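Side-chain contacts in ApRick protease (Rickettsia conorii, PDB 5C9F), which probably cleaves peptide bonds as a retropepsin-like aspartic endopeptidase, the chain here being the protease domain of a longer, probably membrane-bound protein: residues Y22-A25 against V30-K33; K47-K52 against D102-G107; R64-A69 against K93-L98. One frame throughout, in Å; residues are numbered along the deposited sequence.

Contact 1. Residues Y22-A25 against V30-K33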
loop_
_atom_site.group_PDB
_atom_site.type_symbol
_atom_site.label_atom_id
_atom_site.label_comp_id
_atom_site.label_asym_id
_atom_site.label_seq_id
_atom_site.Cartn_x
_atom_site.Cartn_y
_atom_site.Cartn_z
ATOM N N TYR A 22 18.209 -12.518 -12.517
ATOM C CA TYR A 22 18.553 -11.332 -13.265
ATOM C C TYR A 22 17.436 -10.323 -13.177
ATOM O O TYR A 22 16.268 -10.683 -13.142
ATOM C CB TYR A 22 18.853 -11.687 -14.754
ATOM C CG TYR A 22 19.984 -12.682 -14.915
ATOM C CD1 TYR A 22 21.310 -12.265 -14.997
ATOM C CD2 TYR A 22 19.752 -14.012 -14.890
ATOM C CE1 TYR A 22 22.354 -13.170 -15.096
ATOM C CE2 TYR A 22 20.810 -14.925 -15.002
ATOM C CZ TYR A 22 22.095 -14.482 -15.104
ATOM O OH TYR A 22 23.127 -15.355 -15.228
ATOM N N ILE A 23 17.815 -9.044 -13.209
ATOM C CA ILE A 23 16.850 -7.945 -13.175
ATOM C C ILE A 23 17.283 -6.839 -14.131
ATOM O O ILE A 23 18.447 -6.482 -14.171
ATOM C CB ILE A 23 16.794 -7.201 -11.815
ATOM C CG1 ILE A 23 16.658 -8.133 -10.649
ATOM C CG2 ILE A 23 15.605 -6.260 -11.838
ATOM C CD1 ILE A 23 16.793 -7.361 -9.342
ATOM N N ASN A 24 16.335 -6.364 -14.910
ATOM C CA ASN A 24 16.532 -5.243 -15.831
ATOM C C ASN A 24 16.158 -3.969 -15.081
ATOM O O ASN A 24 15.135 -3.905 -14.403
ATOM C CB ASN A 24 15.639 -5.415 -17.058
ATOM C CG ASN A 24 16.096 -6.532 -17.929
ATOM O OD1 ASN A 24 17.293 -6.678 -18.200
ATOM N ND2 ASN A 24 15.182 -7.355 -18.343
ATOM N N ALA A 25 17.070 -3.031 -15.084
ATOM C CA ALA A 25 16.838 -1.769 -14.473
ATOM C C ALA A 25 17.033 -0.704 -15.537
ATOM O O ALA A 25 17.784 -0.898 -16.474
ATOM C CB ALA A 25 17.832 -1.597 -13.321
ATOM N N VAL A 30 18.570 4.232 -19.286
ATOM C CA VAL A 30 19.083 3.167 -20.146
ATOM C C VAL A 30 18.850 1.802 -19.500
ATOM O O VAL A 30 19.221 1.569 -18.360
ATOM C CB VAL A 30 20.599 3.347 -20.377
ATOM C CG1 VAL A 30 21.199 2.247 -21.228
ATOM C CG2 VAL A 30 20.873 4.721 -20.987
ATOM N N LYS A 31 18.296 0.890 -20.266
ATOM C CA LYS A 31 18.062 -0.454 -19.779
ATOM C C LYS A 31 19.365 -1.174 -19.582
ATOM O O LYS A 31 20.182 -1.278 -20.531
ATOM C CB LYS A 31 17.229 -1.262 -20.761
ATOM C CG LYS A 31 16.818 -2.602 -20.225
ATOM C CD LYS A 31 16.321 -3.457 -21.409
ATOM C CE LYS A 31 15.619 -4.720 -20.968
ATOM N NZ LYS A 31 15.175 -5.429 -22.200
ATOM N N ILE A 32 19.590 -1.666 -18.354
ATOM C CA ILE A 32 20.788 -2.438 -18.046
ATOM C C ILE A 32 20.319 -3.725 -17.408
ATOM O O ILE A 32 19.455 -3.711 -16.551
ATOM C CB ILE A 32 21.711 -1.702 -17.038
ATOM C CG1 ILE A 32 22.198 -0.344 -17.549
ATOM C CG2 ILE A 32 22.921 -2.563 -16.687
ATOM C CD1 ILE A 32 23.160 -0.395 -18.700
ATOM N N LYS A 33 20.950 -4.832 -17.780
ATOM C CA LYS A 33 20.697 -6.121 -17.186
ATOM C C LYS A 33 21.687 -6.401 -16.080
ATOM O O LYS A 33 22.883 -6.354 -16.278
ATOM C CB LYS A 33 20.786 -7.208 -18.245
ATOM C CG LYS A 33 20.240 -8.533 -17.727
ATOM C CD LYS A 33 20.452 -9.629 -18.751
ATOM C CE LYS A 33 19.503 -10.784 -18.524
ATOM N NZ LYS A 33 19.826 -11.917 -19.433
#
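The ring of Tyr22 and the ammonium group of Lys33 form a cation-pi pair: NZ of Lys33 stands over one face of the ring, 4.9 Å from the centroid of Tyr22 and only 22° off the ring normal. The aliphatic chain behind the charge comes in obliquely at the root of the ring, CE of Lys33 lying 3.9 Å from CB of Tyr22. What brings the amine there is a fully extended lysine chain whose CG is anti to the backbone N (chi1 -168°). The far end of the tyrosine is held separately, its OH being hydrogen-bonded to Asp18. The second flat group, the amide of Asn24, meets two lysine chains. CE of Lys31 lies over one face of the amide, 3.6 Å from CG of Asn24, while OD1 at the end of the group meets CG of Lys33 at 3.5 Å. Both amide contacts are with methylenes of the lysines.

These side chains decorate a beta hairpin, strands 22-27 and 30-36, which leads into the Asp-Thr-Gly signature loop of the aspartic protease fold. Asn24 and Lys33 are a non-hydrogen-bonded antiparallel pair on one face of the sheet, their CA atoms 4.5 Å apart. Ala25 and Ile32, the following pair, are hydrogen-bonded in both directions and carry their side chains on the opposite face, where both are buried. Ala25 N donates to Ile32 O at 2.9 Å, and Ile32 N returns the bond to Ala25 O at 2.7 Å, both nearly straight. CA-H...O contacts add to this ladder, as from Asn24 CA to Ile32 O at 3.4 Å. Beyond the hairpin, Met1 of the second subunit packs on Ile23 and Asn24.

Contact 2. Residues K47-K52 against D102-G107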
loop_
_atom_site.group_PDB
_atom_site.type_symbol
_atom_site.label_atom_id
_atom_site.label_comp_id
_atom_site.label_asym_id
_atom_site.label_seq_id
_atom_site.Cartn_x
_atom_site.Cartn_y
_atom_site.Cartn_z
ATOM N N LYS A 47 32.660 -2.848 -17.931
ATOM C CA LYS A 47 33.170 -1.758 -18.778
ATOM C C LYS A 47 32.213 -1.395 -19.915
ATOM O O LYS A 47 31.937 -0.165 -20.209
ATOM C CB LYS A 47 34.570 -2.139 -19.368
ATOM C CG LYS A 47 35.671 -2.236 -18.336
ATOM C CD LYS A 47 37.068 -2.166 -19.004
ATOM C CE LYS A 47 37.269 -3.171 -20.173
ATOM N NZ LYS A 47 38.576 -3.931 -20.180
ATOM N N GLU A 48 31.638 -2.393 -20.574
ATOM C CA GLU A 48 30.701 -2.095 -21.668
ATOM C C GLU A 48 29.426 -1.340 -21.182
ATOM O O GLU A 48 28.966 -0.404 -21.837
ATOM C CB GLU A 48 30.341 -3.373 -22.403
ATOM C CG GLU A 48 29.231 -3.233 -23.425
ATOM C CD GLU A 48 28.862 -4.572 -24.105
ATOM O OE1 GLU A 48 27.667 -4.923 -24.143
ATOM O OE2 GLU A 48 29.758 -5.288 -24.626
ATOM N N ASP A 49 28.821 -1.763 -20.073
ATOM C CA ASP A 49 27.665 -1.012 -19.498
ATOM C C ASP A 49 28.063 0.411 -19.076
ATOM O O ASP A 49 27.300 1.352 -19.297
ATOM C CB ASP A 49 27.055 -1.737 -18.317
ATOM C CG ASP A 49 26.267 -2.983 -18.731
ATOM O OD1 ASP A 49 25.828 -3.035 -19.902
ATOM O OD2 ASP A 49 26.057 -3.878 -17.873
ATOM N N ALA A 50 29.258 0.576 -18.497
ATOM C CA ALA A 50 29.714 1.911 -18.136
ATOM C C ALA A 50 29.791 2.791 -19.373
ATOM O O ALA A 50 29.328 3.948 -19.356
ATOM C CB ALA A 50 31.091 1.870 -17.476
ATOM N N GLN A 51 30.306 2.224 -20.471
ATOM C CA GLN A 51 30.379 2.980 -21.733
ATOM C C GLN A 51 28.978 3.266 -22.324
ATOM O O GLN A 51 28.731 4.379 -22.761
ATOM C CB GLN A 51 31.225 2.221 -22.743
ATOM C CG GLN A 51 32.661 2.209 -22.348
ATOM C CD GLN A 51 33.503 1.338 -23.233
ATOM O OE1 GLN A 51 33.204 0.184 -23.434
ATOM N NE2 GLN A 51 34.495 1.932 -23.851
ATOM N N LYS A 52 28.059 2.320 -22.270
ATOM C CA LYS A 52 26.637 2.618 -22.609
ATOM C C LYS A 52 26.051 3.788 -21.824
ATOM O O LYS A 52 25.221 4.514 -22.346
ATOM C CB LYS A 52 25.698 1.480 -22.285
ATOM C CG LYS A 52 25.851 0.244 -23.137
ATOM C CD LYS A 52 24.721 -0.746 -22.698
ATOM C CE LYS A 52 23.450 -0.456 -23.480
ATOM N NZ LYS A 52 22.260 -0.954 -22.752
ATOM N N ASP A 102 31.637 -10.365 -16.570
ATOM C CA ASP A 102 30.686 -10.779 -17.635
ATOM C C ASP A 102 29.345 -10.066 -17.632
ATOM O O ASP A 102 28.787 -9.740 -18.675
ATOM C CB ASP A 102 30.404 -12.293 -17.529
ATOM C CG ASP A 102 30.123 -12.929 -18.883
ATOM O OD1 ASP A 102 30.965 -12.789 -19.791
ATOM O OD2 ASP A 102 29.068 -13.576 -19.034
ATOM N N ILE A 103 28.820 -9.798 -16.449
ATOM C CA ILE A 103 27.551 -9.097 -16.368
ATOM C C ILE A 103 27.549 -8.209 -15.145
ATOM O O ILE A 103 28.146 -8.542 -14.091
ATOM C CB ILE A 103 26.382 -10.108 -16.320
ATOM C CG1 ILE A 103 25.075 -9.385 -16.461
ATOM C CG2 ILE A 103 26.425 -10.888 -15.033
ATOM C CD1 ILE A 103 23.919 -10.257 -16.848
ATOM N N SER A 104 26.893 -7.054 -15.265
ATOM C CA SER A 104 26.856 -6.144 -14.173
ATOM C C SER A 104 26.134 -6.744 -12.999
ATOM O O SER A 104 25.222 -7.563 -13.189
ATOM C CB SER A 104 26.195 -4.850 -14.606
ATOM O OG SER A 104 27.029 -4.206 -15.511
ATOM N N LEU A 105 26.506 -6.311 -11.796
ATOM C CA LEU A 105 26.015 -6.874 -10.571
ATOM C C LEU A 105 25.267 -5.856 -9.783
ATOM O O LEU A 105 25.738 -4.774 -9.543
ATOM C CB LEU A 105 27.173 -7.418 -9.689
ATOM C CG LEU A 105 28.102 -8.469 -10.342
ATOM C CD1 LEU A 105 29.244 -8.847 -9.412
ATOM C CD2 LEU A 105 27.326 -9.704 -10.758
ATOM N N LEU A 106 24.145 -6.285 -9.253
ATOM C CA LEU A 106 23.396 -5.512 -8.308
ATOM C C LEU A 106 23.595 -6.174 -6.966
ATOM O O LEU A 106 23.328 -7.373 -6.785
ATOM C CB LEU A 106 21.915 -5.648 -8.719
ATOM C CG LEU A 106 20.936 -4.598 -8.257
ATOM C CD1 LEU A 106 19.638 -4.819 -9.034
ATOM C CD2 LEU A 106 20.697 -4.771 -6.794
ATOM N N GLY A 107 23.967 -5.381 -5.985
ATOM C CA GLY A 107 24.372 -5.934 -4.679
ATOM C C GLY A 107 23.462 -5.486 -3.564
ATOM O O GLY A 107 22.392 -4.891 -3.815
HETATM O O HOH W 1 25.123 -6.143 -17.679
#
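Direct hydrogen bonding between Asp49 and Ser104 carries this contact, which buries just 71 Å² between a short helix and a strand whose nearest CA atoms, those of the same two residues, are 7.4 Å apart. Ser104 OG donates to Asp49 OD2 over 2.6 Å, a short bond that uses the anti lone pair of the carboxylate oxygen, the one directed away from OD1. The serine hydroxyl is placed for this by a chi1 of -68°, which sets OG beside its own backbone N and anti to the carbonyl carbon. Behind the hydroxyl, CB of Ser104 comes within 3.4 Å of the same OD2.

Water-mediated bonding runs alongside. One water donates to Asp49 OD2 at 2.5 Å and accepts from the backbone N of Ser104 at 3.1 Å, so the serine is linked to the same carboxylate oxygen twice, once through its hydroxyl and once through its amide.

Bonds from backbone N-H groups to side-chain hydroxyls come next. Thr46, just ahead of the helix, gives its N-H to Ser104 OG and receives the N-H of Asp49 on its own OG1, which joins the helix start to the strand in a closed circuit of bonds. Backbone pairing then ties strand 104-106 to Met35 on strand 30-36 and, through Leu105, to Ala44, a placement between two strands consistent with the psi-loop of aspartic proteases. Leu106 also bonds to the backbone of Asp37, the aspartate of the Asp-Thr-Gly signature.

Chemically, Asp49 OD2 takes two donated hydrogens in the first turn of a helix, where the peptide dipoles would favour negative charge; both features suit an ionised carboxylate, and the buried Ser104 hydroxyl serves as donor and acceptor at once.

Contact 3. Residues R64-A69 against K93-L98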
loop_
_atom_site.group_PDB
_atom_site.type_symbol
_atom_site.label_atom_id
_atom_site.label_comp_id
_atom_site.label_asym_id
_atom_site.label_seq_id
_atom_site.Cartn_x
_atom_site.Cartn_y
_atom_site.Cartn_z
ATOM N N ARG A 64 40.058 2.423 -6.355
ATOM C CA ARG A 64 39.504 1.457 -5.404
ATOM C C ARG A 64 39.982 0.039 -5.718
ATOM O O ARG A 64 40.360 -0.266 -6.839
ATOM C CB ARG A 64 37.971 1.545 -5.328
ATOM C CG ARG A 64 37.468 2.837 -4.676
ATOM C CD ARG A 64 37.649 2.801 -3.151
ATOM N NE ARG A 64 36.543 2.019 -2.615
ATOM C CZ ARG A 64 36.554 0.742 -2.239
ATOM N NH1 ARG A 64 37.675 0.018 -2.208
ATOM N NH2 ARG A 64 35.410 0.186 -1.841
ATOM N N THR A 65 39.995 -0.796 -4.689
ATOM C CA THR A 65 40.350 -2.184 -4.808
ATOM C C THR A 65 39.279 -3.068 -4.179
ATOM O O THR A 65 38.946 -2.953 -3.010
ATOM C CB THR A 65 41.718 -2.424 -4.161
ATOM O OG1 THR A 65 42.677 -1.636 -4.832
ATOM C CG2 THR A 65 42.119 -3.879 -4.198
ATOM N N TYR A 66 38.742 -3.971 -4.981
ATOM C CA TYR A 66 37.757 -4.928 -4.518
ATOM C C TYR A 66 38.448 -6.267 -4.333
ATOM O O TYR A 66 39.384 -6.588 -5.062
ATOM C CB TYR A 66 36.583 -4.960 -5.472
ATOM C CG TYR A 66 35.697 -3.780 -5.253
ATOM C CD1 TYR A 66 36.016 -2.524 -5.774
ATOM C CD2 TYR A 66 34.556 -3.909 -4.482
ATOM C CE1 TYR A 66 35.205 -1.431 -5.523
ATOM C CE2 TYR A 66 33.735 -2.846 -4.255
ATOM C CZ TYR A 66 34.081 -1.615 -4.755
ATOM O OH TYR A 66 33.246 -0.592 -4.509
ATOM N N LEU A 67 38.076 -6.965 -3.259
ATOM C CA LEU A 67 38.590 -8.300 -2.903
ATOM C C LEU A 67 37.574 -9.324 -3.390
ATOM O O LEU A 67 36.541 -9.519 -2.748
ATOM C CB LEU A 67 38.851 -8.386 -1.385
ATOM C CG LEU A 67 39.734 -7.248 -0.830
ATOM C CD1 LEU A 67 39.620 -7.128 0.674
ATOM C CD2 LEU A 67 41.187 -7.439 -1.238
ATOM N N THR A 68 37.827 -9.930 -4.557
ATOM C CA THR A 68 36.850 -10.809 -5.228
ATOM C C THR A 68 37.190 -12.282 -5.031
ATOM O O THR A 68 38.062 -12.633 -4.232
ATOM C CB THR A 68 36.760 -10.545 -6.770
ATOM O OG1 THR A 68 37.401 -9.317 -7.134
ATOM C CG2 THR A 68 35.298 -10.517 -7.255
ATOM N N ALA A 69 36.487 -13.135 -5.777
ATOM C CA ALA A 69 36.731 -14.574 -5.792
ATOM C C ALA A 69 38.099 -14.877 -6.432
ATOM O O ALA A 69 38.868 -15.701 -5.910
ATOM C CB ALA A 69 35.589 -15.285 -6.527
ATOM N N LYS A 93 25.533 4.171 -5.465
ATOM C CA LYS A 93 26.985 3.923 -5.559
ATOM C C LYS A 93 27.250 2.753 -6.466
ATOM O O LYS A 93 26.592 1.702 -6.379
ATOM C CB LYS A 93 27.536 3.597 -4.158
ATOM C CG LYS A 93 28.899 4.179 -3.829
ATOM C CD LYS A 93 29.571 3.419 -2.675
ATOM C CE LYS A 93 30.988 3.907 -2.406
ATOM N NZ LYS A 93 31.008 5.191 -1.647
ATOM N N GLY A 94 28.329 2.873 -7.235
ATOM C CA GLY A 94 28.810 1.759 -8.035
ATOM C C GLY A 94 30.271 1.890 -8.306
ATOM O O GLY A 94 30.942 2.810 -7.823
ATOM N N HIS A 95 30.802 0.956 -9.064
ATOM C CA HIS A 95 32.152 1.058 -9.498
ATOM C C HIS A 95 32.283 0.293 -10.796
ATOM O O HIS A 95 31.438 -0.527 -11.133
ATOM C CB HIS A 95 33.122 0.457 -8.473
ATOM C CG HIS A 95 32.925 -1.016 -8.261
ATOM N ND1 HIS A 95 32.141 -1.507 -7.251
ATOM C CD2 HIS A 95 33.446 -2.105 -8.896
ATOM C CE1 HIS A 95 32.176 -2.833 -7.268
ATOM N NE2 HIS A 95 32.951 -3.220 -8.256
ATOM N N VAL A 96 33.306 0.635 -11.556
ATOM C CA VAL A 96 33.619 -0.102 -12.788
ATOM C C VAL A 96 34.992 -0.719 -12.739
ATOM O O VAL A 96 35.983 -0.043 -12.417
ATOM C CB VAL A 96 33.337 0.712 -14.074
ATOM C CG1 VAL A 96 33.335 2.189 -13.850
ATOM C CG2 VAL A 96 34.187 0.272 -15.220
ATOM N N GLY A 97 35.030 -2.018 -13.022
ATOM C CA GLY A 97 36.253 -2.771 -13.023
ATOM C C GLY A 97 37.013 -2.578 -14.356
ATOM O O GLY A 97 36.581 -1.836 -15.237
ATOM N N LEU A 98 38.155 -3.240 -14.481
ATOM C CA LEU A 98 39.037 -3.156 -15.667
ATOM C C LEU A 98 38.743 -4.262 -16.640
ATOM O O LEU A 98 39.239 -4.255 -17.760
ATOM C CB LEU A 98 40.511 -3.189 -15.255
ATOM C CG LEU A 98 41.076 -1.906 -14.633
ATOM C CD1 LEU A 98 42.527 -2.063 -14.194
ATOM C CD2 LEU A 98 40.947 -0.766 -15.654
#
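Tyr66 and His95 form a face-to-face aromatic stack between strand 64-68, part of a hairpin with strand 71-84 that probably corresponds to the flap of retropepsins, and strand 88-97 of the same sheet. This is the tight part. The ring centroids are 3.7 Å apart and the planes tilt by 22°, with the rings displaced so that CZ of Tyr66 lies over the rim of the imidazole and CE1 of His95 over the rim of the phenol. On the hydroxyl side the rings come close, CZ of Tyr66 lying 3.2 Å from ND1 of His95. His95 reaches the tyrosine with CG tucked between its backbone N and carbonyl carbon (chi1 63°). Asp42 holds both polar ends: OD1 is hydrogen-bonded to Tyr66 OH and OD2 to His95 ND1. The bond at ND1 sets the rotation of the imidazole, while the one at OH places the end of the tyrosine; the stack itself helps keep the phenol ring flat against His95.

The other face of Tyr66 is covered more loosely. There the exposed Arg64 folds back along its own strand and lays its guanidinium over the ring's rim, with CE1 of Tyr66 4.0 Å above the guanidinium plane. The arginine's hold on its neighbour is slight: NH1 of Arg64 donates to Thr65 O over 3.3 Å in a weak bond, bent to 127° at the hydrogen.

How the contacts relate
The three contacts sample one mixed sheet. Contact 1, the hairpin, comes first in the chain and is complete before the others begin; contact 3 then falls entirely between the two segments of contact 2. Contact 2 is also central in space: its centre lies about 10 Å from that of contact 1 and about 11 Å from that of contact 3, while the centres of contacts 1 and 3 are about 19 Å apart and the two do not touch. Helix 47-52 joins the hairpin to strand 88-97, Asp49 lying against Ile32 and Lys47 against Gly97 and Leu98; His95 of that strand stacks on the probable flap strand, and strand 71-84 links strands 22-27 and 64-68 directly.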